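Local coordinates for ABC transporter binding protein AcbH (Actinoplanes, PDB 3OO8) that serves as the extracellular solute receptor of a bacterial ABC transporter and binds beta-D-galactopyranose with exclusive preference, at residues F145-K148 with S149-Q152; I166-A169 with R170-S174; Y350-I353 with Q354-S357. The protein carries 2 engineered substitutions. All coordinates share one frame; numbering follows the deposited sequence.

Interaction 1 of 3, residues F145-K148 with S149-Q152; sequences FYNK and SVFQ
The rings of Tyr-146 and Phe-151 lie against each other at an oblique angle, their planes 37° apart and their centroids separated by 4.2 Å. CD1 of Tyr-146 sits over the middle of one Phe-151 face, 3.4 Å from Phe-151 CD1. One face of the Tyr-146 ring in turn carries Phe-151 CE2, offset toward the tyrosine's rim. The methylene takes part too: Tyr-146 CB approaches Phe-151 CE1 to 3.4 Å, and the two side chains run across each other at about a right angle. Tyr-146 holds its CG between its own N and carbonyl carbon (chi1 66°), which brings one flank of its ring onto the phenylalanine.

Next to the rings the backbone passes from strand into helix. Asn-147 occupies the N-cap position, and its carbonyl O receives a nearly straight bond from Phe-151 N (3.2 Å) and a weak one from Val-150 N. One residue further along, Gln-152 N donates to Lys-148 O at 2.8 Å, and the glutamine side chain starts out past that same oxygen, with Gln-152 CG 3.2 Å from Lys-148 O. Val-150 CG2 rests on Asn-147 CB at 3.7 Å.

The polar ends tie the turn to the chain around Asp-278: Ser-149 OG bonds to that aspartate, and Lys-148 NZ to Pro-277 O. Strand 134-147 thus runs into helix 148-154 beside strand 279-282, while Phe-151 meets Tyr-156 edge-to-face and leans on Leu-168 and Met-172 of helix 162-174.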
ATOM      1  N   PHE A 145     -11.327  -9.784   2.660  1.00 10.85           N
ATOM      2  CA  PHE A 145     -12.182  -9.670   3.855  1.00 10.74           C
ATOM      3  C   PHE A 145     -13.381 -10.577   3.729  1.00 12.91           C
ATOM      4  O   PHE A 145     -13.772 -10.899   2.627  1.00 13.09           O
ATOM      5  CB  PHE A 145     -12.649  -8.218   3.990  1.00 11.84           C
ATOM      6  CG  PHE A 145     -11.536  -7.307   4.387  1.00 10.87           C
ATOM      7  CD1 PHE A 145     -11.252  -7.080   5.736  1.00 10.06           C
ATOM      8  CD2 PHE A 145     -10.805  -6.651   3.406  1.00 11.90           C
ATOM      9  CE1 PHE A 145     -10.187  -6.276   6.131  1.00 15.05           C
ATOM     10  CE2 PHE A 145      -9.723  -5.811   3.778  1.00 11.31           C
ATOM     11  CZ  PHE A 145      -9.427  -5.624   5.142  1.00 14.23           C
ATOM     12  N   TYR A 146     -13.856 -11.038   4.882  1.00 10.23           N
ATOM     13  CA  TYR A 146     -15.051 -11.905   4.936  1.00 10.06           C
ATOM     14  C   TYR A 146     -15.698 -11.741   6.301  1.00 11.94           C
ATOM     15  O   TYR A 146     -15.157 -11.110   7.193  1.00 14.08           O
ATOM     16  CB  TYR A 146     -14.650 -13.359   4.732  1.00 10.79           C
ATOM     17  CG  TYR A 146     -13.787 -13.950   5.822  1.00 12.31           C
ATOM     18  CD1 TYR A 146     -14.339 -14.737   6.821  1.00 16.35           C
ATOM     19  CD2 TYR A 146     -12.411 -13.707   5.859  1.00 16.28           C
ATOM     20  CE1 TYR A 146     -13.544 -15.288   7.816  1.00 13.06           C
ATOM     21  CE2 TYR A 146     -11.599 -14.251   6.851  1.00 14.50           C
ATOM     22  CZ  TYR A 146     -12.178 -15.052   7.833  1.00 16.10           C
ATOM     23  OH  TYR A 146     -11.415 -15.622   8.826  1.00 17.45           O
ATOM     24  N   ASN A 147     -16.912 -12.278   6.446  1.00 14.07           N
ATOM     25  CA  ASN A 147     -17.598 -12.249   7.744  1.00 15.07           C
ATOM     26  C   ASN A 147     -17.421 -13.609   8.453  1.00 16.37           C
ATOM     27  O   ASN A 147     -17.772 -14.664   7.897  1.00 16.80           O
ATOM     28  CB  ASN A 147     -19.097 -12.044   7.474  1.00 14.52           C
ATOM     29  CG  ASN A 147     -19.388 -10.694   6.868  1.00 15.61           C
ATOM     30  OD1 ASN A 147     -19.956 -10.589   5.777  1.00 21.33           O
ATOM     31  ND2 ASN A 147     -18.982  -9.658   7.555  1.00 14.26           N
ATOM     32  N   LYS A 148     -16.910 -13.576   9.680  1.00 17.77           N
ATOM     33  CA  LYS A 148     -16.611 -14.812  10.422  1.00 17.51           C
ATOM     34  C   LYS A 148     -17.854 -15.659  10.649  1.00 17.99           C
ATOM     35  O   LYS A 148     -17.822 -16.884  10.464  1.00 19.17           O
ATOM     36  CB  LYS A 148     -15.987 -14.489  11.768  1.00 17.81           C
ATOM     37  CG  LYS A 148     -14.541 -14.019  11.635  1.00 19.09           C
ATOM     38  CD  LYS A 148     -13.966 -13.602  12.988  1.00 22.51           C
ATOM     39  CE  LYS A 148     -14.581 -12.338  13.491  1.00 23.41           C
ATOM     40  NZ  LYS A 148     -13.822 -11.832  14.682  1.00 28.64           N
ATOM     41  N   SER A 149     -18.929 -14.989  11.055  1.00 20.05           N
ATOM     42  CA  SER A 149     -20.193 -15.694  11.286  1.00 21.71           C
ATOM     43  C   SER A 149     -20.701 -16.472  10.063  1.00 21.14           C
ATOM     44  O   SER A 149     -21.295 -17.561  10.200  1.00 20.51           O
ATOM     45  CB  SER A 149     -21.248 -14.712  11.809  1.00 21.28           C
ATOM     46  OG  SER A 149     -21.682 -13.826  10.786  1.00 23.71           O
ATOM     47  N   VAL A 150     -20.473 -15.930   8.864  1.00 19.28           N
ATOM     48  CA  VAL A 150     -20.899 -16.593   7.637  1.00 18.88           C
ATOM     49  C   VAL A 150     -20.038 -17.826   7.357  1.00 18.21           C
ATOM     50  O   VAL A 150     -20.544 -18.913   7.056  1.00 19.07           O
ATOM     51  CB  VAL A 150     -20.868 -15.626   6.427  1.00 18.15           C
ATOM     52  CG1 VAL A 150     -21.130 -16.354   5.093  1.00 17.08           C
ATOM     53  CG2 VAL A 150     -21.799 -14.434   6.632  1.00 19.68           C
ATOM     54  N   PHE A 151     -18.716 -17.666   7.447  1.00 17.40           N
ATOM     55  CA  PHE A 151     -17.848 -18.799   7.238  1.00 16.30           C
ATOM     56  C   PHE A 151     -18.158 -19.898   8.273  1.00 18.69           C
ATOM     57  O   PHE A 151     -18.189 -21.076   7.933  1.00 18.89           O
ATOM     58  CB  PHE A 151     -16.374 -18.346   7.343  1.00 16.62           C
ATOM     59  CG  PHE A 151     -15.784 -17.868   6.043  1.00 16.57           C
ATOM     60  CD1 PHE A 151     -16.424 -16.920   5.268  1.00 18.89           C
ATOM     61  CD2 PHE A 151     -14.546 -18.356   5.615  1.00 16.67           C
ATOM     62  CE1 PHE A 151     -15.881 -16.501   4.059  1.00 20.13           C
ATOM     63  CE2 PHE A 151     -13.986 -17.943   4.388  1.00 14.50           C
ATOM     64  CZ  PHE A 151     -14.637 -16.996   3.631  1.00 16.92           C
ATOM     65  N   GLN A 152     -18.376 -19.503   9.523  1.00 20.09           N
ATOM     66  CA  GLN A 152     -18.741 -20.453  10.588  1.00 23.31           C
ATOM     67  C   GLN A 152     -20.061 -21.183  10.291  1.00 22.58           C
ATOM     68  O   GLN A 152     -20.142 -22.405  10.405  1.00 25.18           O
ATOM     69  CB  GLN A 152     -18.810 -19.724  11.941  1.00 23.53           C
ATOM     70  CG  GLN A 152     -17.405 -19.391  12.485  1.00 31.50           C
ATOM     71  CD  GLN A 152     -17.363 -18.261  13.524  1.00 41.60           C
ATOM     72  OE1 GLN A 152     -18.394 -17.733  13.948  1.00 44.31           O
ATOM     73  NE2 GLN A 152     -16.152 -17.881  13.927  1.00 40.26           N
TER

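Interaction 2 of 3, residues I166-A169 with R170-S174; sequences IALA and RKMQS
From Ile-166 to Gln-173 the chain follows a regular alpha-helical path, four successive i to i+4 bonds joining Arg-170 N to Ile-166 O, Lys-171 N to Ala-167 O, Met-172 N to Leu-168 O and Gln-173 N to Ala-169 O, all between 2.8 and 3.0 Å. This is the last part of helix 162-174, an amphipathic helix on the edge of the solute-binding-protein fold, with Leu-168, Ala-169 and Met-172 buried and much of the rest exposed.

On the buried side Leu-168 and Met-172 are one turn apart. With CG anti to the backbone N (chi1 176°), the leucine's fork comes within reach of the methionine, which, extended beyond CG, brings its terminal methyl to the leucine's branch point. Met-172 CE is 3.9 Å from Leu-168 CG and equally close to CD1, with CD2 a little farther off, so the methyl touches the whole fork and not a single branch. Both side chains also lie against Met-259 of strand 257-261. Ala-169 meets Pro-179 and Tyr-235.

Outside, Arg-170 lays its aliphatic part over the carbonyl of Ile-166 before bending at chi3 (73°). Its NH1 is hydrogen-bonded to the hydroxyl of Tyr-235, which gives the end of this exposed chain a partner within the protein. The closest approach of its side chain to residues 166-169 is Arg-170 CG to Ile-166 O, 3.3 Å, with Arg-170 CD 4.2 Å from Ile-166 CG2.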
ATOM      1  N   ILE A 166     -10.783 -21.231  -5.399  1.00 15.82           N
ATOM      2  CA  ILE A 166     -11.715 -21.371  -6.496  1.00 15.55           C
ATOM      3  C   ILE A 166     -12.799 -22.326  -6.032  1.00 16.17           C
ATOM      4  O   ILE A 166     -13.985 -22.105  -6.311  1.00 17.95           O
ATOM      5  CB  ILE A 166     -11.025 -21.821  -7.778  1.00 16.18           C
ATOM      6  CG1 ILE A 166     -10.095 -20.707  -8.268  1.00 15.36           C
ATOM      7  CG2 ILE A 166     -12.045 -22.227  -8.863  1.00 16.47           C
ATOM      8  CD1 ILE A 166     -10.775 -19.373  -8.551  1.00 15.50           C
ATOM      9  N   ALA A 167     -12.409 -23.362  -5.300  1.00 16.42           N
ATOM     10  CA  ALA A 167     -13.409 -24.334  -4.819  1.00 17.24           C
ATOM     11  C   ALA A 167     -14.403 -23.645  -3.870  1.00 19.82           C
ATOM     12  O   ALA A 167     -15.624 -23.923  -3.898  1.00 19.34           O
ATOM     13  CB  ALA A 167     -12.709 -25.530  -4.128  1.00 19.71           C
ATOM     14  N   LEU A 168     -13.886 -22.750  -3.034  1.00 16.32           N
ATOM     15  CA  LEU A 168     -14.721 -21.970  -2.115  1.00 16.57           C
ATOM     16  C   LEU A 168     -15.654 -21.019  -2.860  1.00 16.49           C
ATOM     17  O   LEU A 168     -16.858 -20.921  -2.560  1.00 18.03           O
ATOM     18  CB  LEU A 168     -13.839 -21.197  -1.144  1.00 17.23           C
ATOM     19  CG  LEU A 168     -14.510 -20.237  -0.164  1.00 16.59           C
ATOM     20  CD1 LEU A 168     -15.492 -20.980   0.767  1.00 19.10           C
ATOM     21  CD2 LEU A 168     -13.460 -19.490   0.609  1.00 16.52           C
ATOM     22  N   ALA A 169     -15.098 -20.322  -3.852  1.00 17.10           N
ATOM     23  CA  ALA A 169     -15.877 -19.423  -4.698  1.00 16.18           C
ATOM     24  C   ALA A 169     -17.009 -20.202  -5.357  1.00 18.05           C
ATOM     25  O   ALA A 169     -18.143 -19.725  -5.415  1.00 19.07           O
ATOM     26  CB  ALA A 169     -14.979 -18.794  -5.765  1.00 17.50           C
ATOM     27  N   ARG A 170     -16.688 -21.398  -5.839  1.00 18.02           N
ATOM     28  CA  ARG A 170     -17.688 -22.244  -6.480  1.00 20.29           C
ATOM     29  C   ARG A 170     -18.763 -22.676  -5.495  1.00 20.29           C
ATOM     30  O   ARG A 170     -19.954 -22.653  -5.834  1.00 22.99           O
ATOM     31  CB  ARG A 170     -17.048 -23.422  -7.220  1.00 20.27           C
ATOM     32  CG  ARG A 170     -16.313 -22.974  -8.478  1.00 22.61           C
ATOM     33  CD  ARG A 170     -15.721 -24.133  -9.285  1.00 24.81           C
ATOM     34  NE  ARG A 170     -16.733 -24.924  -9.995  1.00 31.99           N
ATOM     35  CZ  ARG A 170     -17.303 -24.578 -11.154  1.00 32.70           C
ATOM     36  NH1 ARG A 170     -17.015 -23.418 -11.755  1.00 33.05           N
ATOM     37  NH2 ARG A 170     -18.195 -25.385 -11.716  1.00 33.29           N
ATOM     38  N   LYS A 171     -18.353 -23.018  -4.277  1.00 20.73           N
ATOM     39  CA  LYS A 171     -19.295 -23.415  -3.219  1.00 20.13           C
ATOM     40  C   LYS A 171     -20.231 -22.240  -2.892  1.00 22.12           C
ATOM     41  O   LYS A 171     -21.470 -22.406  -2.724  1.00 21.23           O
ATOM     42  CB  LYS A 171     -18.522 -23.863  -1.984  1.00 20.68           C
ATOM     43  CG  LYS A 171     -19.379 -24.356  -0.818  1.00 23.28           C
ATOM     44  CD  LYS A 171     -18.489 -24.927   0.289  1.00 27.24           C
ATOM     45  CE  LYS A 171     -19.240 -25.143   1.610  1.00 30.79           C
ATOM     46  NZ  LYS A 171     -20.189 -26.280   1.509  1.00 32.21           N
ATOM     47  N   MET A 172     -19.651 -21.049  -2.805  1.00 18.59           N
ATOM     48  CA  MET A 172     -20.427 -19.843  -2.551  1.00 20.05           C
ATOM     49  C   MET A 172     -21.476 -19.594  -3.626  1.00 20.22           C
ATOM     50  O   MET A 172     -22.603 -19.201  -3.311  1.00 21.40           O
ATOM     51  CB  MET A 172     -19.526 -18.614  -2.429  1.00 20.42           C
ATOM     52  CG  MET A 172     -18.927 -18.486  -1.049  1.00 20.39           C
ATOM     53  SD  MET A 172     -17.628 -17.242  -1.033  1.00 16.83           S
ATOM     54  CE  MET A 172     -16.985 -17.378   0.652  1.00 17.39           C
ATOM     55  N   GLN A 173     -21.103 -19.790  -4.887  1.00 21.45           N
ATOM     56  CA  GLN A 173     -22.058 -19.619  -5.972  1.00 21.09           C
ATOM     57  C   GLN A 173     -23.211 -20.603  -5.837  1.00 23.43           C
ATOM     58  O   GLN A 173     -24.373 -20.208  -5.971  1.00 25.35           O
ATOM     59  CB  GLN A 173     -21.386 -19.756  -7.343  1.00 22.50           C
ATOM     60  CG  GLN A 173     -20.742 -18.457  -7.773  1.00 22.72           C
ATOM     61  CD  GLN A 173     -20.278 -18.429  -9.224  1.00 20.63           C
ATOM     62  OE1 GLN A 173     -20.033 -19.468  -9.851  1.00 19.43           O
ATOM     63  NE2 GLN A 173     -20.131 -17.221  -9.757  1.00 18.25           N
ATOM     64  N   SER A 174     -22.885 -21.871  -5.590  1.00 24.01           N
ATOM     65  CA  SER A 174     -23.906 -22.916  -5.356  1.00 25.75           C
ATOM     66  C   SER A 174     -24.793 -22.560  -4.165  1.00 25.70           C
ATOM     67  O   SER A 174     -25.993 -22.874  -4.150  1.00 26.50           O
ATOM     68  CB  SER A 174     -23.245 -24.279  -5.143  1.00 25.20           C
ATOM     69  OG  SER A 174     -22.735 -24.754  -6.382  1.00 32.50           O
TER

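Interaction 3 of 3, residues Y350-I353 with Q354-S357; sequences YNDI and QKKS. With SO4 (sulfate ion), chain B.
Asn-351 and Gln-354 set their amides across each other at about a right angle, the planes 52° apart, and each side chain bonds to the other's backbone. Asn-351 OD1 accepts from Gln-354 N at 2.8 Å in a nearly straight line, while Gln-354 OE1 accepts from Asn-351 N at 3.0 Å, the donor tilted from the amide plane. The asparagine reaches the helix end by placing CG between its N and carbonyl carbon (chi1 60°). Beyond this pair Gln-354 crosses Tyr-350, ring and amide planes 48° apart, with Gln-354 NE2 3.6 Å from Tyr-350 CD1. Outside bonds fix both amides: Gln-354 NE2 donates to Asp-338 O and Asp-335 O, Asn-351 ND2 to His-336 O. The ring is held at its far end, where Tyr-350 OH bonds to Gly-340 N.

On the outer side Lys-355, extended beyond CG, runs past Asn-351 O and Tyr-350 O. Its NZ stops 4.4 Å from Asp-352 OD1, beyond a salt bridge, but a water accepts from Lys-355 NZ at 2.8 Å and also lies near Asp-352 OD1. Lys-356 points off roughly at right angles to it, its NZ making weak bonds to two oxygens of a sulfate, probably from the crystallisation liquor.

In the first turn of the helix, Ile-353 O is gripped twice. Ser-357 OG donates to Ile-353 O at 2.7 Å, and the backbone N of the same serine comes from the opposite face of the carbonyl plane. The reciprocal bonds between Asn-351 and Gln-354 are a capping box, the classic N-terminal closure of an alpha-helix, here starting helix 352-363.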
ATOM      1  N   TYR A 350      -4.615  -0.599  19.318  1.00 14.04           N
ATOM      2  CA  TYR A 350      -5.007  -1.367  18.136  1.00 14.95           C
ATOM      3  C   TYR A 350      -6.295  -2.194  18.330  1.00 14.59           C
ATOM      4  O   TYR A 350      -6.499  -2.795  19.387  1.00 15.89           O
ATOM      5  CB  TYR A 350      -3.930  -2.352  17.723  1.00 15.00           C
ATOM      6  CG  TYR A 350      -2.664  -1.792  17.101  1.00 14.22           C
ATOM      7  CD1 TYR A 350      -2.586  -0.483  16.625  1.00 13.13           C
ATOM      8  CD2 TYR A 350      -1.600  -2.638  16.887  1.00 11.07           C
ATOM      9  CE1 TYR A 350      -1.401  -0.003  16.031  1.00 14.13           C
ATOM     10  CE2 TYR A 350      -0.419  -2.191  16.279  1.00 10.86           C
ATOM     11  CZ  TYR A 350      -0.346  -0.877  15.847  1.00 12.54           C
ATOM     12  OH  TYR A 350       0.826  -0.445  15.287  1.00 13.44           O
ATOM     13  N   ASN A 351      -7.139  -2.212  17.304  1.00 14.24           N
ATOM     14  CA  ASN A 351      -8.247  -3.160  17.215  1.00 13.75           C
ATOM     15  C   ASN A 351      -7.801  -4.522  16.618  1.00 15.91           C
ATOM     16  O   ASN A 351      -6.623  -4.730  16.278  1.00 13.08           O
ATOM     17  CB  ASN A 351      -9.404  -2.551  16.423  1.00 14.25           C
ATOM     18  CG  ASN A 351      -9.000  -2.173  15.016  1.00 13.18           C
ATOM     19  OD1 ASN A 351      -8.277  -2.918  14.369  1.00 14.56           O
ATOM     20  ND2 ASN A 351      -9.467  -1.018  14.538  1.00 15.79           N
ATOM     21  N   ASP A 352      -8.732  -5.461  16.501  1.00 13.25           N
ATOM     22  CA  ASP A 352      -8.377  -6.803  16.086  1.00 15.33           C
ATOM     23  C   ASP A 352      -7.837  -6.844  14.651  1.00 13.36           C
ATOM     24  O   ASP A 352      -6.931  -7.631  14.358  1.00 16.72           O
ATOM     25  CB  ASP A 352      -9.582  -7.740  16.251  1.00 15.93           C
ATOM     26  CG  ASP A 352      -9.818  -8.120  17.702  1.00 23.43           C
ATOM     27  OD1 ASP A 352      -8.874  -7.974  18.515  1.00 24.10           O
ATOM     28  OD2 ASP A 352     -10.943  -8.574  18.012  1.00 28.25           O
ATOM     29  N   ILE A 353      -8.430  -6.011  13.794  1.00 14.34           N
ATOM     30  CA  ILE A 353      -8.035  -5.897  12.388  1.00 13.76           C
ATOM     31  C   ILE A 353      -6.589  -5.426  12.328  1.00 13.34           C
ATOM     32  O   ILE A 353      -5.809  -5.990  11.566  1.00 12.27           O
ATOM     33  CB  ILE A 353      -8.929  -4.893  11.601  1.00 15.10           C
ATOM     34  CG1 ILE A 353     -10.351  -5.444  11.467  1.00 18.09           C
ATOM     35  CG2 ILE A 353      -8.363  -4.671  10.169  1.00 14.70           C
ATOM     36  CD1 ILE A 353     -10.412  -6.718  10.630  1.00 18.65           C
ATOM     37  N   GLN A 354      -6.259  -4.408  13.121  1.00 11.77           N
ATOM     38  CA  GLN A 354      -4.854  -3.930  13.202  1.00 11.91           C
ATOM     39  C   GLN A 354      -3.908  -4.997  13.731  1.00 13.81           C
ATOM     40  O   GLN A 354      -2.815  -5.174  13.199  1.00 11.06           O
ATOM     41  CB  GLN A 354      -4.754  -2.676  14.068  1.00  9.83           C
ATOM     42  CG  GLN A 354      -5.299  -1.431  13.344  1.00 10.76           C
ATOM     43  CD  GLN A 354      -5.415  -0.236  14.283  1.00 12.01           C
ATOM     44  OE1 GLN A 354      -6.194  -0.269  15.265  1.00 13.68           O
ATOM     45  NE2 GLN A 354      -4.653   0.827  14.001  1.00 10.84           N
ATOM     46  N   LYS A 355      -4.295  -5.689  14.800  1.00 13.19           N
ATOM     47  CA  LYS A 355      -3.427  -6.727  15.308  1.00 12.17           C
ATOM     48  C   LYS A 355      -3.116  -7.774  14.235  1.00 12.23           C
ATOM     49  O   LYS A 355      -1.979  -8.181  14.086  1.00 13.39           O
ATOM     50  CB  LYS A 355      -4.073  -7.384  16.524  1.00 13.33           C
ATOM     51  CG  LYS A 355      -4.134  -6.405  17.681  1.00 13.27           C
ATOM     52  CD  LYS A 355      -4.898  -7.032  18.840  1.00 18.81           C
ATOM     53  CE  LYS A 355      -4.838  -6.149  20.081  1.00 24.07           C
ATOM     54  NZ  LYS A 355      -5.596  -6.781  21.198  1.00 27.04           N
ATOM     55  N   LYS A 356      -4.130  -8.211  13.493  1.00 10.46           N
ATOM     56  CA  LYS A 356      -3.875  -9.183  12.448  1.00 13.00           C
ATOM     57  C   LYS A 356      -3.041  -8.567  11.306  1.00 12.05           C
ATOM     58  O   LYS A 356      -2.186  -9.235  10.718  1.00 11.94           O
ATOM     59  CB  LYS A 356      -5.196  -9.735  11.933  1.00 11.99           C
ATOM     60  CG  LYS A 356      -4.991 -10.930  11.021  1.00 16.17           C
ATOM     61  CD  LYS A 356      -6.329 -11.611  10.720  1.00 16.37           C
ATOM     62  CE  LYS A 356      -6.118 -12.791   9.781  1.00 20.84           C
ATOM     63  NZ  LYS A 356      -5.304 -13.868  10.395  1.00 25.85           N
ATOM     64  N   SER A 357      -3.263  -7.285  11.047  1.00 12.96           N
ATOM     65  CA  SER A 357      -2.520  -6.593   9.980  1.00  9.32           C
ATOM     66  C   SER A 357      -1.016  -6.587  10.282  1.00 11.79           C
ATOM     67  O   SER A 357      -0.195  -6.866   9.398  1.00 11.42           O
ATOM     68  CB  SER A 357      -3.022  -5.149   9.829  1.00  9.13           C
ATOM     69  OG  SER A 357      -4.405  -5.112   9.421  1.00 11.65           O
TER
HETATM   70  S   SO4 B 405      -8.014 -14.801  13.249  1.00 58.41           S
HETATM   71  O1  SO4 B 405      -8.332 -14.769  11.826  1.00 60.27           O
HETATM   72  O2  SO4 B 405      -7.937 -16.199  13.665  1.00 59.24           O
HETATM   73  O3  SO4 B 405      -9.058 -14.119  14.015  1.00 62.59           O
HETATM   74  O4  SO4 B 405      -6.740 -14.133  13.505  1.00 60.72           O
HETATM   75  O   HOH W   1      -7.846  -5.625  20.069  1.00 44.77           O

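Overall arrangement
The three contacts follow one another along the chain, interactions 1 and 2 involving consecutive helices, 148-154 and 162-174, and interaction 3 coming much later. Interactions 1 and 2 have centres about 14 Å apart and touch: Phe-151 CE1 meets Met-172 CE at 3.7 Å, so they share one apolar patch. Interaction 3 lies about 17 Å from interaction 1 and 28 Å from interaction 2, centre to centre, touching neither. Strand 279-282 bridges the gap, packing on Tyr-146 and on Lys-356 and Ser-357. Interactions 1 and 2 join helices to the sheet away from the galactose site; interaction 3 lies nearest it, Ser-357 about 10 Å from Trp-142 between side chains, with no sugar bound in this model.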